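Local structure of taurocyamine kinase (Schistosoma mansoni, 4WOD) at residues P166-S171 against W201-G206; A282-L287 against G317-S322; T370-L375 against M412-A417. The protein catalyses the reversible, magnesium-dependent transfer of phosphate from ATP to the guanidino substrate taurocyamine, giving ADP and N-phosphotaurocyamine. The protein carries 4 engineered substitutions. All coordinates share one frame; numbering follows the deposited sequence.

Interaction 1 of 3, residues P166-S171 against W201-G206; sequences PLTGMS and WPTGRG
The carbonyl O of R205 takes two hydrogen bonds. One comes from the backbone N of L167, at 2.9 Å from R205 O and with an N-H...O angle of 163°. The other comes from water 1, which lies 2.8 Å from R205 O. The same water accepts from T168 N at 3.0 Å, so it bridges the two segments beside the direct bond. T168 OG1 adds a weak hydrogen bond of 3.3 Å to P202 O. Its chi1 of -54° sets OG1 anti to the carbonyl carbon and beside the backbone N, from where it reaches P202 O and the CA of T203. Each segment holds a type II turn, L167-M170 and P202-R205; L167 and T168 of the first meet the second. The turns lie at one end of an antiparallel pair, where P166 is the non-hydrogen-bonded partner of G206. Strand 162-166 ends at this point and strand 206-210 begins, at the outer edge of the large antiparallel sheet of the phosphagen kinase catalytic domain. The L167 side chain makes most of the apolar contact. Its CD2 comes within 3.5 Å of W201 CH2, obliquely to the indole. L167 CD1 lies 3.6 Å from G206 CA, close to the bare backbone of that glycine. P202, which follows a cis peptide bond, meets L167 CB through its CB at 3.9 Å. L184 and F185 also touch L167. The R205 guanidinium leads away from the segment 166-171; its NH2 bonds to the carbonyls of I199 and G197.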
loop_
_atom_site.group_PDB
_atom_site.type_symbol
_atom_site.label_atom_id
_atom_site.label_comp_id
_atom_site.label_asym_id
_atom_site.label_seq_id
_atom_site.Cartn_x
_atom_site.Cartn_y
_atom_site.Cartn_z
ATOM N N PRO A 166 -29.976 30.329 5.925
ATOM C CA PRO A 166 -29.707 30.427 4.485
ATOM C C PRO A 166 -28.403 31.175 4.231
ATOM O O PRO A 166 -28.140 32.180 4.900
ATOM C CB PRO A 166 -30.917 31.202 3.945
ATOM C CG PRO A 166 -31.467 31.938 5.148
ATOM C CD PRO A 166 -31.191 31.065 6.325
ATOM N N LEU A 167 -27.592 30.677 3.301
ATOM C CA LEU A 167 -26.323 31.313 2.955
ATOM C C LEU A 167 -26.524 32.732 2.474
ATOM O O LEU A 167 -25.770 33.648 2.839
ATOM C CB LEU A 167 -25.591 30.516 1.869
ATOM C CG LEU A 167 -24.500 29.557 2.345
ATOM C CD1 LEU A 167 -25.027 28.626 3.424
ATOM C CD2 LEU A 167 -23.905 28.766 1.177
ATOM N N THR A 168 -27.534 32.904 1.630
ATOM C CA THR A 168 -27.853 34.206 1.083
ATOM C C THR A 168 -28.251 35.147 2.213
ATOM O O THR A 168 -29.109 34.823 3.029
ATOM C CB THR A 168 -28.985 34.114 0.036
ATOM O OG1 THR A 168 -28.628 33.147 -0.962
ATOM C CG2 THR A 168 -29.169 35.433 -0.639
ATOM N N GLY A 169 -27.595 36.298 2.275
ATOM C CA GLY A 169 -27.859 37.247 3.336
ATOM C C GLY A 169 -27.138 37.040 4.664
ATOM O O GLY A 169 -27.075 37.960 5.488
ATOM N N MET A 170 -26.611 35.838 4.881
ATOM C CA MET A 170 -25.781 35.554 6.050
ATOM C C MET A 170 -24.686 36.616 6.199
ATOM O O MET A 170 -23.988 36.942 5.239
ATOM C CB MET A 170 -25.157 34.158 5.928
ATOM C CG MET A 170 -24.451 33.644 7.170
ATOM S SD MET A 170 -23.661 32.034 6.913
ATOM C CE MET A 170 -25.065 30.966 6.662
ATOM N N SER A 171 -24.551 37.173 7.397
ATOM C CA SER A 171 -23.509 38.162 7.635
ATOM C C SER A 171 -22.151 37.481 7.585
ATOM O O SER A 171 -22.039 36.274 7.834
ATOM C CB SER A 171 -23.704 38.858 8.978
ATOM O OG SER A 171 -22.944 38.222 9.985
ATOM N N TRP A 201 -24.263 30.946 -6.939
ATOM C CA TRP A 201 -23.793 31.076 -5.549
ATOM C C TRP A 201 -24.142 32.467 -5.015
ATOM O O TRP A 201 -23.917 33.450 -5.701
ATOM C CB TRP A 201 -22.274 30.847 -5.475
ATOM C CG TRP A 201 -21.725 30.834 -4.084
ATOM C CD1 TRP A 201 -21.180 31.894 -3.404
ATOM C CD2 TRP A 201 -21.672 29.718 -3.185
ATOM N NE1 TRP A 201 -20.789 31.504 -2.147
ATOM C CE2 TRP A 201 -21.081 30.177 -1.980
ATOM C CE3 TRP A 201 -22.060 28.375 -3.278
ATOM C CZ2 TRP A 201 -20.874 29.342 -0.884
ATOM C CZ3 TRP A 201 -21.850 27.548 -2.185
ATOM C CH2 TRP A 201 -21.265 28.035 -1.003
ATOM N N PRO A 202 -24.667 32.567 -3.785
ATOM C CA PRO A 202 -24.885 31.508 -2.807
ATOM C C PRO A 202 -26.350 31.133 -2.693
ATOM O O PRO A 202 -26.739 30.587 -1.682
ATOM C CB PRO A 202 -24.417 32.165 -1.519
ATOM C CG PRO A 202 -24.971 33.572 -1.673
ATOM C CD PRO A 202 -24.926 33.889 -3.174
ATOM N N THR A 203 -27.154 31.424 -3.711
ATOM C CA THR A 203 -28.598 31.208 -3.601
ATOM C C THR A 203 -28.994 29.728 -3.542
ATOM O O THR A 203 -28.300 28.841 -4.069
ATOM C CB THR A 203 -29.360 31.886 -4.776
ATOM O OG1 THR A 203 -28.948 31.318 -6.022
ATOM C CG2 THR A 203 -29.079 33.392 -4.801
ATOM N N GLY A 204 -30.133 29.467 -2.909
ATOM C CA GLY A 204 -30.666 28.117 -2.884
ATOM C C GLY A 204 -29.949 27.187 -1.921
ATOM O O GLY A 204 -30.183 25.989 -1.931
ATOM N N ARG A 205 -29.076 27.750 -1.092
ATOM C CA ARG A 205 -28.219 26.971 -0.206
ATOM C C ARG A 205 -28.323 27.419 1.236
ATOM O O ARG A 205 -28.579 28.594 1.527
ATOM C CB ARG A 205 -26.769 27.080 -0.657
ATOM C CG ARG A 205 -26.561 26.540 -2.064
ATOM C CD ARG A 205 -25.435 27.258 -2.742
ATOM N NE ARG A 205 -25.035 26.571 -3.967
ATOM C CZ ARG A 205 -25.313 26.996 -5.194
ATOM N NH1 ARG A 205 -26.005 28.115 -5.366
ATOM N NH2 ARG A 205 -24.895 26.291 -6.244
ATOM N N GLY A 206 -28.105 26.480 2.147
ATOM C CA GLY A 206 -28.097 26.826 3.551
ATOM C C GLY A 206 -27.689 25.689 4.453
ATOM O O GLY A 206 -27.383 24.576 3.989
HETATM O O HOH W 1 -29.537 30.956 0.417
#

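Interaction 2 of 3, residues A282-L287 against G317-S322; sequences AKIPML and GIYDLS
A282 and Y319 form a hydrogen-bonded antiparallel pair, the next rung being the non-hydrogen-bonded pair of K283 and I318. These rungs join strands 277-283 and 318-323, neighbours in the eight-stranded antiparallel sheet of the phosphagen kinase catalytic domain. The N and O of both A282 and Y319 are satisfied. A282 N gives its hydrogen to Y319 O at 2.8 Å, and Y319 N gives its own to A282 O, also at 2.8 Å. Both donors lie in the plane of the carbonyl they reach. A282 O also receives a CA-H...O contact from I318 CA. Past the last rung, I284 N donates to G317 O at a short 2.6 Å. The hydrogen bond is bent, 144° at the hydrogen, though the donor lies nearly along the C=O axis. P285 N has no hydrogen to give. M286 N and L287 N, further on, bond to the E349 carboxylate on helix 331-355. The CB of D320 points away from segment 282-287, and its carboxylate makes a salt bridge to R277, a predicted ATP-binding residue earlier on strand 277-283. K283 and I318 lie side by side, with K283 CG 3.7 Å from I318 CG1. The I284 and Y319 side chains cross at about a right angle, I284 CG1 3.9 Å from Y319 CD2. F293 meets the Y319 ring edge-to-face. I284 CD1 and L321 CD2 meet tip to tip at 4.2 Å. G317 has positive phi and no side chain, and P285 CB packs directly on its CA at 3.9 Å.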
loop_
_atom_site.group_PDB
_atom_site.type_symbol
_atom_site.label_atom_id
_atom_site.label_comp_id
_atom_site.label_asym_id
_atom_site.label_seq_id
_atom_site.Cartn_x
_atom_site.Cartn_y
_atom_site.Cartn_z
ATOM N N ALA A 282 -9.490 9.439 15.440
ATOM C CA ALA A 282 -8.820 8.669 16.479
ATOM C C ALA A 282 -7.324 8.927 16.491
ATOM O O ALA A 282 -6.731 9.140 15.438
ATOM C CB ALA A 282 -9.086 7.186 16.289
ATOM N N LYS A 283 -6.727 8.870 17.679
ATOM C CA LYS A 283 -5.271 8.934 17.847
ATOM C C LYS A 283 -4.634 7.552 17.729
ATOM O O LYS A 283 -4.629 6.778 18.688
ATOM C CB LYS A 283 -4.897 9.547 19.200
ATOM C CG LYS A 283 -5.366 10.971 19.423
ATOM C CD LYS A 283 -5.625 11.210 20.907
ATOM C CE LYS A 283 -6.945 11.937 21.168
ATOM N NZ LYS A 283 -7.474 11.688 22.554
ATOM N N ILE A 284 -4.075 7.256 16.560
ATOM C CA ILE A 284 -3.433 5.967 16.316
ATOM C C ILE A 284 -2.029 6.116 15.686
ATOM O O ILE A 284 -1.742 5.511 14.647
ATOM C CB ILE A 284 -4.314 5.093 15.401
ATOM C CG1 ILE A 284 -4.599 5.818 14.075
ATOM C CG2 ILE A 284 -5.659 4.792 16.103
ATOM C CD1 ILE A 284 -5.062 4.913 12.971
ATOM N N PRO A 285 -1.140 6.892 16.334
ATOM C CA PRO A 285 0.181 7.155 15.742
ATOM C C PRO A 285 1.024 5.897 15.485
ATOM O O PRO A 285 1.756 5.862 14.495
ATOM C CB PRO A 285 0.865 8.045 16.795
ATOM C CG PRO A 285 0.217 7.644 18.085
ATOM C CD PRO A 285 -1.235 7.430 17.705
ATOM N N MET A 286 0.935 4.885 16.346
ATOM C CA MET A 286 1.820 3.746 16.185
ATOM C C MET A 286 1.316 2.852 15.073
ATOM O O MET A 286 2.098 2.378 14.258
ATOM C CB MET A 286 1.963 2.971 17.498
ATOM C CG MET A 286 3.246 2.164 17.571
ATOM S SD MET A 286 3.817 1.925 19.275
ATOM C CE MET A 286 4.583 3.504 19.588
ATOM N N LEU A 287 -0.001 2.653 15.020
ATOM C CA LEU A 287 -0.619 1.891 13.946
ATOM C C LEU A 287 -0.402 2.569 12.595
ATOM O O LEU A 287 -0.112 1.901 11.597
ATOM C CB LEU A 287 -2.121 1.718 14.209
ATOM C CG LEU A 287 -3.065 1.193 13.129
ATOM C CD1 LEU A 287 -2.745 -0.242 12.689
ATOM C CD2 LEU A 287 -4.501 1.287 13.657
ATOM N N GLY A 317 -0.758 11.581 13.998
ATOM C CA GLY A 317 -1.245 10.303 14.472
ATOM C C GLY A 317 -2.742 10.318 14.711
ATOM O O GLY A 317 -3.302 9.331 15.187
ATOM N N ILE A 318 -3.395 11.429 14.380
ATOM C CA ILE A 318 -4.852 11.487 14.430
ATOM C C ILE A 318 -5.447 11.252 13.045
ATOM O O ILE A 318 -5.161 11.994 12.111
ATOM C CB ILE A 318 -5.361 12.824 14.973
ATOM C CG1 ILE A 318 -4.891 13.019 16.414
ATOM C CG2 ILE A 318 -6.874 12.864 14.917
ATOM C CD1 ILE A 318 -5.513 14.201 17.099
ATOM N N TYR A 319 -6.270 10.215 12.921
ATOM C CA TYR A 319 -6.842 9.851 11.631
ATOM C C TYR A 319 -8.343 9.745 11.674
ATOM O O TYR A 319 -8.922 9.439 12.715
ATOM C CB TYR A 319 -6.275 8.521 11.138
ATOM C CG TYR A 319 -4.857 8.652 10.667
ATOM C CD1 TYR A 319 -4.562 8.720 9.304
ATOM C CD2 TYR A 319 -3.812 8.748 11.580
ATOM C CE1 TYR A 319 -3.264 8.858 8.865
ATOM C CE2 TYR A 319 -2.517 8.895 11.156
ATOM C CZ TYR A 319 -2.240 8.936 9.799
ATOM O OH TYR A 319 -0.936 9.076 9.380
ATOM N N ASP A 320 -8.955 9.997 10.522
ATOM C CA ASP A 320 -10.360 9.687 10.303
ATOM C C ASP A 320 -10.447 8.248 9.802
ATOM O O ASP A 320 -9.818 7.884 8.803
ATOM C CB ASP A 320 -10.977 10.667 9.300
ATOM C CG ASP A 320 -12.478 10.474 9.133
ATOM O OD1 ASP A 320 -12.880 9.549 8.395
ATOM O OD2 ASP A 320 -13.260 11.257 9.722
ATOM N N LEU A 321 -11.202 7.425 10.521
ATOM C CA LEU A 321 -11.402 6.023 10.178
ATOM C C LEU A 321 -12.877 5.806 9.913
ATOM O O LEU A 321 -13.677 6.056 10.801
ATOM C CB LEU A 321 -10.953 5.102 11.320
ATOM C CG LEU A 321 -9.511 5.276 11.802
ATOM C CD1 LEU A 321 -9.275 4.398 13.009
ATOM C CD2 LEU A 321 -8.548 4.919 10.674
ATOM N N SER A 322 -13.233 5.341 8.720
ATOM C CA SER A 322 -14.649 5.098 8.378
ATOM C C SER A 322 -14.885 3.747 7.675
ATOM O O SER A 322 -13.950 3.134 7.181
ATOM C CB SER A 322 -15.177 6.235 7.493
ATOM O OG SER A 322 -14.416 6.363 6.309
#

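Interaction 3 of 3, residues T370-L375 against M412-A417; sequences TYLAKL and MIRNGA
L372 and I413 meet through contrasting first torsions. L372 has CG anti to the carbonyl carbon. I413 has chi1 69°, with CG1 between the backbone N and the carbonyl carbon; chi2 of 159° then carries CD1 toward L372. That methyl ends 3.7 Å from L372 CB. The two methyls of L372 take different partners. L372 CD2 lies 3.9 Å from A417 CB, while L372 CD1 touches the aliphatic CB and CG of R414 at 4.1 Å. One turn on, L375 CB packs against A417, 3.5 Å from its O and 4.0 Å from its CB. The small A417 side chain lets the backbones approach: CA atoms of L375 and A417 are 5.0 Å apart. The axes of these helical segments run at 32° to each other and come within 8.6 Å. Helix 369-376 and helix 409-418 belong to the small helical N-terminal domain of the second repeat. The R414 guanidinium points beyond this apolar patch, making a salt bridge to E367 and hydrogen bonds to D557 O and to N292 of the first repeat. No hydrogen bond crosses between the two segments. N420 ND2 instead gives weak bonds to both L375 O and A417 O. The contact therefore rests on buried apolar surface, while the R414 guanidinium finds its polar partners outside it.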
loop_
_atom_site.group_PDB
_atom_site.type_symbol
_atom_site.label_atom_id
_atom_site.label_comp_id
_atom_site.label_asym_id
_atom_site.label_seq_id
_atom_site.Cartn_x
_atom_site.Cartn_y
_atom_site.Cartn_z
ATOM N N THR A 370 2.121 -13.032 19.585
ATOM C CA THR A 370 0.979 -13.952 19.498
ATOM C C THR A 370 -0.083 -13.481 18.510
ATOM O O THR A 370 -0.823 -14.306 17.959
ATOM C CB THR A 370 0.308 -14.169 20.860
ATOM O OG1 THR A 370 -0.074 -12.903 21.399
ATOM C CG2 THR A 370 1.269 -14.870 21.811
ATOM N N TYR A 371 -0.154 -12.172 18.276
ATOM C CA TYR A 371 -1.060 -11.629 17.256
ATOM C C TYR A 371 -0.578 -12.010 15.859
ATOM O O TYR A 371 -1.358 -12.465 15.011
ATOM C CB TYR A 371 -1.173 -10.104 17.369
ATOM C CG TYR A 371 -2.030 -9.455 16.289
ATOM C CD1 TYR A 371 -3.418 -9.398 16.418
ATOM C CD2 TYR A 371 -1.458 -8.878 15.154
ATOM C CE1 TYR A 371 -4.209 -8.805 15.444
ATOM C CE2 TYR A 371 -2.240 -8.278 14.177
ATOM C CZ TYR A 371 -3.619 -8.248 14.320
ATOM O OH TYR A 371 -4.427 -7.645 13.359
ATOM N N LEU A 372 0.712 -11.812 15.622
ATOM C CA LEU A 372 1.299 -12.167 14.332
ATOM C C LEU A 372 1.273 -13.666 14.100
ATOM O O LEU A 372 1.142 -14.113 12.965
ATOM C CB LEU A 372 2.741 -11.644 14.227
ATOM C CG LEU A 372 2.826 -10.118 14.160
ATOM C CD1 LEU A 372 4.304 -9.631 14.165
ATOM C CD2 LEU A 372 2.075 -9.575 12.958
ATOM N N ALA A 373 1.416 -14.448 15.165
ATOM C CA ALA A 373 1.378 -15.901 15.031
ATOM C C ALA A 373 -0.006 -16.361 14.543
ATOM O O ALA A 373 -0.117 -17.359 13.830
ATOM C CB ALA A 373 1.735 -16.567 16.351
ATOM N N LYS A 374 -1.052 -15.635 14.928
ATOM C CA LYS A 374 -2.400 -15.961 14.451
ATOM C C LYS A 374 -2.509 -15.659 12.960
ATOM O O LYS A 374 -2.997 -16.492 12.199
ATOM C CB LYS A 374 -3.470 -15.202 15.241
ATOM C CG LYS A 374 -3.491 -15.546 16.725
ATOM C CD LYS A 374 -4.813 -15.157 17.383
ATOM C CE LYS A 374 -4.629 -14.043 18.428
ATOM N NZ LYS A 374 -4.600 -14.551 19.833
ATOM N N LEU A 375 -2.013 -14.505 12.521
ATOM C CA LEU A 375 -2.057 -14.209 11.076
ATOM C C LEU A 375 -1.266 -15.249 10.267
ATOM O O LEU A 375 -1.654 -15.612 9.144
ATOM C CB LEU A 375 -1.538 -12.795 10.785
ATOM C CG LEU A 375 -2.355 -11.619 11.332
ATOM C CD1 LEU A 375 -1.659 -10.287 11.076
ATOM C CD2 LEU A 375 -3.750 -11.609 10.731
ATOM N N MET A 412 10.594 -10.535 13.063
ATOM C CA MET A 412 11.156 -11.338 11.987
ATOM C C MET A 412 10.118 -12.254 11.319
ATOM O O MET A 412 10.295 -12.638 10.170
ATOM C CB MET A 412 12.378 -12.135 12.490
ATOM C CG MET A 412 12.111 -13.416 13.263
ATOM S SD MET A 412 13.681 -14.308 13.631
ATOM C CE MET A 412 14.672 -12.929 14.154
ATOM N N ILE A 413 9.011 -12.552 11.988
ATOM C CA ILE A 413 7.963 -13.327 11.317
ATOM C C ILE A 413 6.900 -12.442 10.636
ATOM O O ILE A 413 6.048 -12.953 9.900
ATOM C CB ILE A 413 7.235 -14.298 12.294
ATOM C CG1 ILE A 413 6.384 -13.512 13.294
ATOM C CG2 ILE A 413 8.240 -15.248 12.987
ATOM C CD1 ILE A 413 5.273 -14.342 13.921
ATOM N N ARG A 414 6.973 -11.129 10.841
ATOM C CA ARG A 414 5.949 -10.210 10.340
ATOM C C ARG A 414 5.729 -10.328 8.826
ATOM O O ARG A 414 4.573 -10.336 8.358
ATOM C CB ARG A 414 6.293 -8.760 10.692
ATOM C CG ARG A 414 5.108 -7.827 10.537
ATOM C CD ARG A 414 5.426 -6.362 10.883
ATOM N NE ARG A 414 4.195 -5.571 10.966
ATOM C CZ ARG A 414 3.593 -5.008 9.916
ATOM N NH1 ARG A 414 4.110 -5.129 8.695
ATOM N NH2 ARG A 414 2.467 -4.328 10.084
ATOM N N ASN A 415 6.812 -10.426 8.055
ATOM C CA ASN A 415 6.631 -10.520 6.601
ATOM C C ASN A 415 5.798 -11.759 6.240
ATOM O O ASN A 415 4.950 -11.712 5.343
ATOM C CB ASN A 415 7.973 -10.556 5.844
ATOM C CG ASN A 415 8.796 -11.785 6.159
ATOM O OD1 ASN A 415 9.162 -12.018 7.295
ATOM N ND2 ASN A 415 9.040 -12.606 5.157
ATOM N N GLY A 416 6.007 -12.853 6.965
ATOM C CA GLY A 416 5.244 -14.071 6.734
ATOM C C GLY A 416 3.818 -13.978 7.243
ATOM O O GLY A 416 2.869 -14.446 6.599
ATOM N N ALA A 417 3.660 -13.381 8.415
ATOM C CA ALA A 417 2.328 -13.171 8.976
ATOM C C ALA A 417 1.398 -12.459 7.982
ATOM O O ALA A 417 0.236 -12.850 7.809
ATOM C CB ALA A 417 2.431 -12.389 10.257
#

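In the fold
Interactions 1 and 2 both tie strands of the first repeat's catalytic sheet, but at different places. Interaction 1 lies at the outer edge of the protein, its centre about 42 Å from that of the chain, with one direct backbone bond and a water bridge. Interaction 2, its centre about 17 Å from that of the chain, has three backbone bonds. Interaction 3 belongs to the second repeat and joins helices mainly by apolar contacts, with no hydrogen bond across; most of its touching residues are buried, whereas the other two are only partly so. No two of them touch. Interactions 2 and 3 come nearest, about 7 Å between closest atoms, where the two repeats meet.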